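Local coordinates for protein probable tagatose 6-phosphate kinase (Sinorhizobium meliloti, PDB 3TXV) that is probably a tagatose-6-phosphate kinase of carbohydrate metabolism, related by sequence to the GatZ/KbaZ-like subunits of tagatose-1,6-bisphosphate aldolase, at residues 286-299 / 410-422. Sequence-based numbering, arbitrary orientation.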
ATOM      1  N   LEU A 286       2.426   9.495   2.889  1.00 41.44           N
ATOM      2  CA  LEU A 286       1.115   8.957   3.173  1.00 40.79           C
ATOM      3  C   LEU A 286       0.983   7.632   2.485  1.00 40.89           C
ATOM      4  O   LEU A 286       0.856   7.578   1.271  1.00 40.71           O
ATOM      5  CB  LEU A 286       0.060   9.902   2.603  1.00 40.59           C
ATOM      6  CG  LEU A 286       0.044  11.284   3.238  1.00 40.37           C
ATOM      7  CD1 LEU A 286      -0.536  12.281   2.273  1.00 39.16           C
ATOM      8  CD2 LEU A 286      -0.745  11.243   4.564  1.00 41.12           C
ATOM      9  N   LYS A 287       0.910   6.557   3.224  1.00 41.32           N
ATOM     10  CA  LYS A 287       0.750   5.288   2.584  1.00 42.21           C
ATOM     11  C   LYS A 287      -0.696   4.893   2.477  1.00 41.83           C
ATOM     12  O   LYS A 287      -1.401   4.829   3.450  1.00 41.93           O
ATOM     13  CB  LYS A 287       1.473   4.238   3.389  1.00 42.89           C
ATOM     14  CG  LYS A 287       2.949   4.312   3.304  1.00 45.85           C
ATOM     15  CD  LYS A 287       3.574   3.015   3.711  1.00 49.95           C
ATOM     16  CE  LYS A 287       4.390   2.421   2.618  1.00 50.51           C
ATOM     17  NZ  LYS A 287       5.738   2.087   3.046  1.00 50.60           N
ATOM     18  N   VAL A 288      -1.156   4.659   1.274  1.00 40.66           N
ATOM     19  CA  VAL A 288      -2.478   4.178   1.106  1.00 39.55           C
ATOM     20  C   VAL A 288      -2.314   2.950   0.308  1.00 38.93           C
ATOM     21  O   VAL A 288      -1.513   2.906  -0.552  1.00 39.49           O
ATOM     22  CB  VAL A 288      -3.280   5.168   0.358  1.00 39.79           C
ATOM     23  CG1 VAL A 288      -2.622   5.495  -0.892  1.00 39.50           C
ATOM     24  CG2 VAL A 288      -4.663   4.696   0.165  1.00 39.18           C
ATOM     25  N   GLY A 289      -3.087   1.935   0.634  1.00 38.42           N
ATOM     26  CA  GLY A 289      -3.214   0.740  -0.151  1.00 36.88           C
ATOM     27  C   GLY A 289      -4.630   0.247  -0.241  1.00 36.31           C
ATOM     28  O   GLY A 289      -5.226   0.232  -1.268  1.00 36.48           O
ATOM     29  N   PRO A 290      -5.160  -0.147   0.890  1.00 36.03           N
ATOM     30  CA  PRO A 290      -6.437  -0.799   1.020  1.00 35.50           C
ATOM     31  C   PRO A 290      -7.556   0.061   0.551  1.00 35.20           C
ATOM     32  O   PRO A 290      -8.475  -0.372  -0.065  1.00 36.09           O
ATOM     33  CB  PRO A 290      -6.506  -1.027   2.497  1.00 20.00           C
ATOM     34  CG  PRO A 290      -5.135  -1.286   2.866  1.00 20.00           C
ATOM     35  CD  PRO A 290      -4.235  -0.680   1.877  1.00 20.00           C
ATOM     36  N   GLY A 291      -7.453   1.326   0.809  1.00 34.30           N
ATOM     37  CA  GLY A 291      -8.445   2.216   0.311  1.00 33.22           C
ATOM     38  C   GLY A 291      -8.503   2.166  -1.187  1.00 32.73           C
ATOM     39  O   GLY A 291      -9.448   2.593  -1.733  1.00 32.72           O
ATOM     40  N   LEU A 292      -7.486   1.689  -1.866  1.00 32.30           N
ATOM     41  CA  LEU A 292      -7.435   1.896  -3.277  1.00 31.54           C
ATOM     42  C   LEU A 292      -8.036   0.728  -3.949  1.00 31.63           C
ATOM     43  O   LEU A 292      -8.633   0.854  -4.955  1.00 32.08           O
ATOM     44  CB  LEU A 292      -6.000   2.012  -3.720  1.00 30.90           C
ATOM     45  CG  LEU A 292      -5.329   3.290  -3.330  1.00 30.02           C
ATOM     46  CD1 LEU A 292      -3.915   3.183  -3.505  1.00 28.70           C
ATOM     47  CD2 LEU A 292      -5.836   4.318  -4.170  1.00 29.70           C
ATOM     48  N   THR A 293      -7.844  -0.435  -3.381  1.00 31.23           N
ATOM     49  CA  THR A 293      -8.456  -1.669  -3.888  1.00 30.16           C
ATOM     50  C   THR A 293      -9.853  -1.869  -3.317  1.00 29.77           C
ATOM     51  O   THR A 293     -10.685  -2.588  -3.890  1.00 29.85           O
ATOM     52  CB  THR A 293      -7.641  -2.875  -3.501  1.00 30.71           C
ATOM     53  OG1 THR A 293      -7.211  -2.734  -2.126  1.00 30.95           O
ATOM     54  CG2 THR A 293      -6.447  -3.037  -4.437  1.00 29.81           C
ATOM     55  N   PHE A 294     -10.101  -1.261  -2.163  1.00 28.25           N
ATOM     56  CA  PHE A 294     -11.445  -1.195  -1.655  1.00 26.48           C
ATOM     57  C   PHE A 294     -12.354  -0.527  -2.724  1.00 25.77           C
ATOM     58  O   PHE A 294     -13.335  -1.125  -3.145  1.00 26.04           O
ATOM     59  CB  PHE A 294     -11.457  -0.458  -0.311  1.00 26.11           C
ATOM     60  CG  PHE A 294     -12.821  -0.264   0.263  1.00 24.13           C
ATOM     61  CD1 PHE A 294     -13.625   0.786  -0.170  1.00 23.46           C
ATOM     62  CD2 PHE A 294     -13.313  -1.148   1.219  1.00 22.33           C
ATOM     63  CE1 PHE A 294     -14.929   0.963   0.350  1.00 24.44           C
ATOM     64  CE2 PHE A 294     -14.573  -0.985   1.751  1.00 22.88           C
ATOM     65  CZ  PHE A 294     -15.394   0.079   1.329  1.00 23.75           C
ATOM     66  N   ALA A 295     -12.014   0.679  -3.179  1.00 24.51           N
ATOM     67  CA  ALA A 295     -12.781   1.355  -4.231  1.00 23.47           C
ATOM     68  C   ALA A 295     -12.874   0.537  -5.556  1.00 24.18           C
ATOM     69  O   ALA A 295     -13.962   0.441  -6.191  1.00 22.80           O
ATOM     70  CB  ALA A 295     -12.207   2.696  -4.483  1.00 22.55           C
ATOM     71  N   LEU A 296     -11.741  -0.066  -5.962  1.00 24.85           N
ATOM     72  CA  LEU A 296     -11.710  -0.896  -7.146  1.00 25.47           C
ATOM     73  C   LEU A 296     -12.781  -1.960  -7.024  1.00 26.21           C
ATOM     74  O   LEU A 296     -13.647  -2.057  -7.900  1.00 27.91           O
ATOM     75  CB  LEU A 296     -10.343  -1.510  -7.336  1.00 25.84           C
ATOM     76  CG  LEU A 296     -10.152  -2.535  -8.474  1.00 27.44           C
ATOM     77  CD1 LEU A 296     -10.945  -2.182  -9.758  1.00 28.68           C
ATOM     78  CD2 LEU A 296      -8.673  -2.678  -8.785  1.00 25.99           C
ATOM     79  N   ARG A 297     -12.765  -2.717  -5.931  1.00 25.95           N
ATOM     80  CA  ARG A 297     -13.819  -3.689  -5.608  1.00 26.09           C
ATOM     81  C   ARG A 297     -15.243  -3.119  -5.762  1.00 27.30           C
ATOM     82  O   ARG A 297     -16.090  -3.737  -6.405  1.00 27.87           O
ATOM     83  CB  ARG A 297     -13.600  -4.195  -4.179  1.00 25.94           C
ATOM     84  CG  ARG A 297     -14.267  -5.464  -3.762  1.00 24.04           C
ATOM     85  CD  ARG A 297     -15.540  -5.206  -3.031  1.00 23.77           C
ATOM     86  NE  ARG A 297     -15.300  -4.327  -1.899  1.00 28.69           N
ATOM     87  CZ  ARG A 297     -16.212  -3.501  -1.370  1.00 30.10           C
ATOM     88  NH1 ARG A 297     -17.450  -3.433  -1.852  1.00 30.90           N
ATOM     89  NH2 ARG A 297     -15.881  -2.726  -0.360  1.00 29.19           N
ATOM     90  N   GLU A 298     -15.541  -1.959  -5.177  1.00 28.36           N
ATOM     91  CA  GLU A 298     -16.902  -1.421  -5.334  1.00 29.80           C
ATOM     92  C   GLU A 298     -17.251  -1.265  -6.795  1.00 30.12           C
ATOM     93  O   GLU A 298     -18.341  -1.623  -7.186  1.00 30.85           O
ATOM     94  CB  GLU A 298     -17.102  -0.073  -4.672  1.00 29.27           C
ATOM     95  CG  GLU A 298     -17.191  -0.131  -3.225  1.00 31.55           C
ATOM     96  CD  GLU A 298     -17.510   1.220  -2.647  1.00 34.33           C
ATOM     97  OE1 GLU A 298     -17.370   2.211  -3.419  1.00 34.30           O
ATOM     98  OE2 GLU A 298     -17.898   1.282  -1.441  1.00 34.11           O
ATOM     99  N   ALA A 299     -16.326  -0.732  -7.588  1.00 30.42           N
ATOM    100  CA  ALA A 299     -16.571  -0.528  -9.013  1.00 30.98           C
ATOM    101  C   ALA A 299     -16.834  -1.871  -9.693  1.00 31.29           C
ATOM    102  O   ALA A 299     -17.825  -2.030 -10.438  1.00 30.98           O
ATOM    103  CB  ALA A 299     -15.389   0.196  -9.675  1.00 31.11           C
ATOM    104  N   LEU A 410     -14.697   3.191 -15.932  1.00 36.93           N
ATOM    105  CA  LEU A 410     -15.420   3.344 -14.682  1.00 35.56           C
ATOM    106  C   LEU A 410     -14.663   2.730 -13.493  1.00 35.04           C
ATOM    107  O   LEU A 410     -14.742   3.231 -12.352  1.00 35.20           O
ATOM    108  CB  LEU A 410     -16.853   2.839 -14.809  1.00 35.29           C
ATOM    109  CG  LEU A 410     -17.771   3.678 -15.720  1.00 34.25           C
ATOM    110  CD1 LEU A 410     -19.003   2.900 -16.104  1.00 33.16           C
ATOM    111  CD2 LEU A 410     -18.163   5.027 -15.087  1.00 33.97           C
ATOM    112  N   ALA A 411     -13.882   1.695 -13.765  1.00 33.67           N
ATOM    113  CA  ALA A 411     -13.004   1.143 -12.745  1.00 32.79           C
ATOM    114  C   ALA A 411     -11.850   2.099 -12.403  1.00 32.39           C
ATOM    115  O   ALA A 411     -11.669   2.413 -11.254  1.00 32.12           O
ATOM    116  CB  ALA A 411     -12.498  -0.243 -13.162  1.00 32.74           C
ATOM    117  N   LEU A 412     -11.075   2.586 -13.379  1.00 32.30           N
ATOM    118  CA  LEU A 412     -10.066   3.635 -13.079  1.00 32.28           C
ATOM    119  C   LEU A 412     -10.678   4.832 -12.358  1.00 32.10           C
ATOM    120  O   LEU A 412     -10.123   5.368 -11.417  1.00 32.32           O
ATOM    121  CB  LEU A 412      -9.405   4.152 -14.341  1.00 32.37           C
ATOM    122  CG  LEU A 412      -8.270   3.447 -15.093  1.00 34.42           C
ATOM    123  CD1 LEU A 412      -7.991   1.990 -14.638  1.00 35.54           C
ATOM    124  CD2 LEU A 412      -8.550   3.519 -16.623  1.00 33.58           C
ATOM    125  N   ALA A 413     -11.852   5.234 -12.811  1.00 32.40           N
ATOM    126  CA  ALA A 413     -12.567   6.377 -12.262  1.00 32.07           C
ATOM    127  C   ALA A 413     -12.804   6.229 -10.796  1.00 31.53           C
ATOM    128  O   ALA A 413     -12.698   7.213 -10.083  1.00 31.23           O
ATOM    129  CB  ALA A 413     -13.888   6.546 -12.964  1.00 32.65           C
ATOM    130  N   ALA A 414     -13.134   5.008 -10.361  1.00 31.16           N
ATOM    131  CA  ALA A 414     -13.301   4.708  -8.928  1.00 31.30           C
ATOM    132  C   ALA A 414     -11.972   4.894  -8.197  1.00 32.07           C
ATOM    133  O   ALA A 414     -11.894   5.703  -7.268  1.00 32.24           O
ATOM    134  CB  ALA A 414     -13.854   3.306  -8.711  1.00 30.20           C
ATOM    135  N   VAL A 415     -10.920   4.200  -8.647  1.00 32.52           N
ATOM    136  CA  VAL A 415      -9.593   4.365  -8.047  1.00 33.74           C
ATOM    137  C   VAL A 415      -9.185   5.859  -7.935  1.00 34.84           C
ATOM    138  O   VAL A 415      -8.842   6.359  -6.841  1.00 34.49           O
ATOM    139  CB  VAL A 415      -8.499   3.522  -8.780  1.00 33.39           C
ATOM    140  CG1 VAL A 415      -7.301   3.362  -7.910  1.00 31.01           C
ATOM    141  CG2 VAL A 415      -9.036   2.153  -9.122  1.00 33.79           C
ATOM    142  N   ASP A 416      -9.263   6.553  -9.076  1.00 36.19           N
ATOM    143  CA  ASP A 416      -8.860   7.956  -9.226  1.00 36.72           C
ATOM    144  C   ASP A 416      -9.561   8.870  -8.215  1.00 36.87           C
ATOM    145  O   ASP A 416      -8.975   9.811  -7.721  1.00 36.53           O
ATOM    146  CB  ASP A 416      -9.129   8.399 -10.662  1.00 36.83           C
ATOM    147  CG  ASP A 416      -8.290   9.589 -11.080  1.00 38.46           C
ATOM    148  OD1 ASP A 416      -7.059   9.431 -11.241  1.00 43.63           O
ATOM    149  OD2 ASP A 416      -8.856  10.679 -11.281  1.00 37.05           O
ATOM    150  N   ALA A 417     -10.804   8.567  -7.873  1.00 37.51           N
ATOM    151  CA  ALA A 417     -11.488   9.366  -6.854  1.00 38.48           C
ATOM    152  C   ALA A 417     -10.776   9.352  -5.478  1.00 39.04           C
ATOM    153  O   ALA A 417     -10.702  10.376  -4.800  1.00 39.49           O
ATOM    154  CB  ALA A 417     -12.956   8.976  -6.743  1.00 37.63           C
ATOM    155  N   VAL A 418     -10.235   8.201  -5.086  1.00 40.01           N
ATOM    156  CA  VAL A 418      -9.435   8.090  -3.863  1.00 39.94           C
ATOM    157  C   VAL A 418      -8.139   8.855  -4.079  1.00 40.32           C
ATOM    158  O   VAL A 418      -7.824   9.773  -3.327  1.00 40.34           O
ATOM    159  CB  VAL A 418      -9.127   6.620  -3.525  1.00 40.14           C
ATOM    160  CG1 VAL A 418      -8.498   6.493  -2.147  1.00 39.51           C
ATOM    161  CG2 VAL A 418     -10.395   5.740  -3.650  1.00 39.48           C
ATOM    162  N   LEU A 419      -7.432   8.502  -5.149  1.00 40.87           N
ATOM    163  CA  LEU A 419      -6.172   9.151  -5.531  1.00 42.03           C
ATOM    164  C   LEU A 419      -6.182  10.666  -5.626  1.00 43.30           C
ATOM    165  O   LEU A 419      -5.228  11.294  -5.217  1.00 43.39           O
ATOM    166  CB  LEU A 419      -5.670   8.616  -6.862  1.00 41.47           C
ATOM    167  CG  LEU A 419      -5.078   7.220  -6.875  1.00 40.65           C
ATOM    168  CD1 LEU A 419      -4.358   7.051  -8.185  1.00 39.66           C
ATOM    169  CD2 LEU A 419      -4.146   6.999  -5.691  1.00 38.51           C
ATOM    170  N   GLN A 420      -7.235  11.239  -6.200  1.00 45.46           N
ATOM    171  CA  GLN A 420      -7.395  12.696  -6.249  1.00 47.69           C
ATOM    172  C   GLN A 420      -7.132  13.306  -4.879  1.00 48.32           C
ATOM    173  O   GLN A 420      -6.433  14.319  -4.792  1.00 49.01           O
ATOM    174  CB  GLN A 420      -8.801  13.125  -6.707  1.00 48.26           C
ATOM    175  CG  GLN A 420      -8.911  13.720  -8.123  1.00 51.26           C
ATOM    176  CD  GLN A 420     -10.331  14.279  -8.441  1.00 56.09           C
ATOM    177  OE1 GLN A 420     -10.900  14.058  -9.538  1.00 55.76           O
ATOM    178  NE2 GLN A 420     -10.900  15.003  -7.471  1.00 55.89           N
ATOM    179  N   ASP A 421      -7.666  12.707  -3.811  1.00 48.46           N
ATOM    180  CA  ASP A 421      -7.555  13.352  -2.503  1.00 49.00           C
ATOM    181  C   ASP A 421      -6.125  13.338  -1.979  1.00 48.71           C
ATOM    182  O   ASP A 421      -5.727  14.234  -1.250  1.00 48.62           O
ATOM    183  CB  ASP A 421      -8.516  12.743  -1.469  1.00 49.74           C
ATOM    184  CG  ASP A 421      -9.992  12.872  -1.870  1.00 50.85           C
ATOM    185  OD1 ASP A 421     -10.397  13.922  -2.428  1.00 50.76           O
ATOM    186  OD2 ASP A 421     -10.747  11.899  -1.608  1.00 52.59           O
ATOM    187  N   TYR A 422      -5.351  12.329  -2.361  1.00 48.88           N
ATOM    188  CA  TYR A 422      -3.982  12.225  -1.889  1.00 49.18           C
ATOM    189  C   TYR A 422      -3.110  13.261  -2.568  1.00 49.65           C
ATOM    190  O   TYR A 422      -2.325  13.940  -1.905  1.00 50.37           O
ATOM    191  CB  TYR A 422      -3.436  10.801  -2.015  1.00 48.82           C
ATOM    192  CG  TYR A 422      -4.002   9.907  -0.930  1.00 49.61           C
ATOM    193  CD1 TYR A 422      -5.206   9.233  -1.114  1.00 48.97           C
ATOM    194  CD2 TYR A 422      -3.358   9.767   0.298  1.00 50.59           C
ATOM    195  CE1 TYR A 422      -5.746   8.430  -0.123  1.00 49.12           C
ATOM    196  CE2 TYR A 422      -3.905   8.960   1.313  1.00 50.30           C
ATOM    197  CZ  TYR A 422      -5.100   8.295   1.087  1.00 50.06           C
ATOM    198  OH  TYR A 422      -5.662   7.495   2.060  1.00 50.12           O
TER
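V288 meets the ring of Y422 in a CH-pi contact: its CB stands 4.1 Å from the ring centroid, 29° off the normal, and so lies over the face. The CG2 branch, anti to the backbone N, lies over the phenolic end of the same face, 3.5 Å from OH of Y422, while CG1 also sits above that face. L286, two residues earlier on the strand, touches the same ring at its edge, CB to CD2 of Y422. With chi1 at -76°, the tyrosine sends its ring away from its own carbonyl carbon and up to the strand; OH also makes a weak hydrogen bond to T267 O, outside both segments.

Most of the remaining contacts pair aliphatic side chains, with a few methyls resting on backbone carbonyls, such as A414 CB on A295 O at 3.8 Å. They join two helices that run roughly antiparallel, 290-299 and 410-422, whose axes approach to 8.1 Å at an angle of 148°. CD2 of L292 meets three residues of the other helix: CD2 of L419 at 3.5 Å, the two side chains crossing at about a right angle, CG1 of V415 and CG1 of V418. Farther along, small residues bring the backbones together. A295 CB packs on CG2 of V418 at 3.6 Å, and A299 CB on CB of A414, also at 3.6 Å; L296 touches A411 CB through CD1 and V415 CG2 through CB, more loosely.

Strand 283-288 closes the eight-stranded parallel barrel beside strand 23-26, and helix 290-310 follows it, as in a TIM barrel; helix 407-424 packs against both. Replacing Y422 by an alanine would take away the ring, which would probably leave a gap beside V288 and L286 and T267 O without its weak phenolic partner. With 586 Å² buried and no hydrogen bond between the segments, the contact rests on apolar packing and one CH-pi contact, an instance of a C-terminal helix covering the last strand of a barrel and the helix after it.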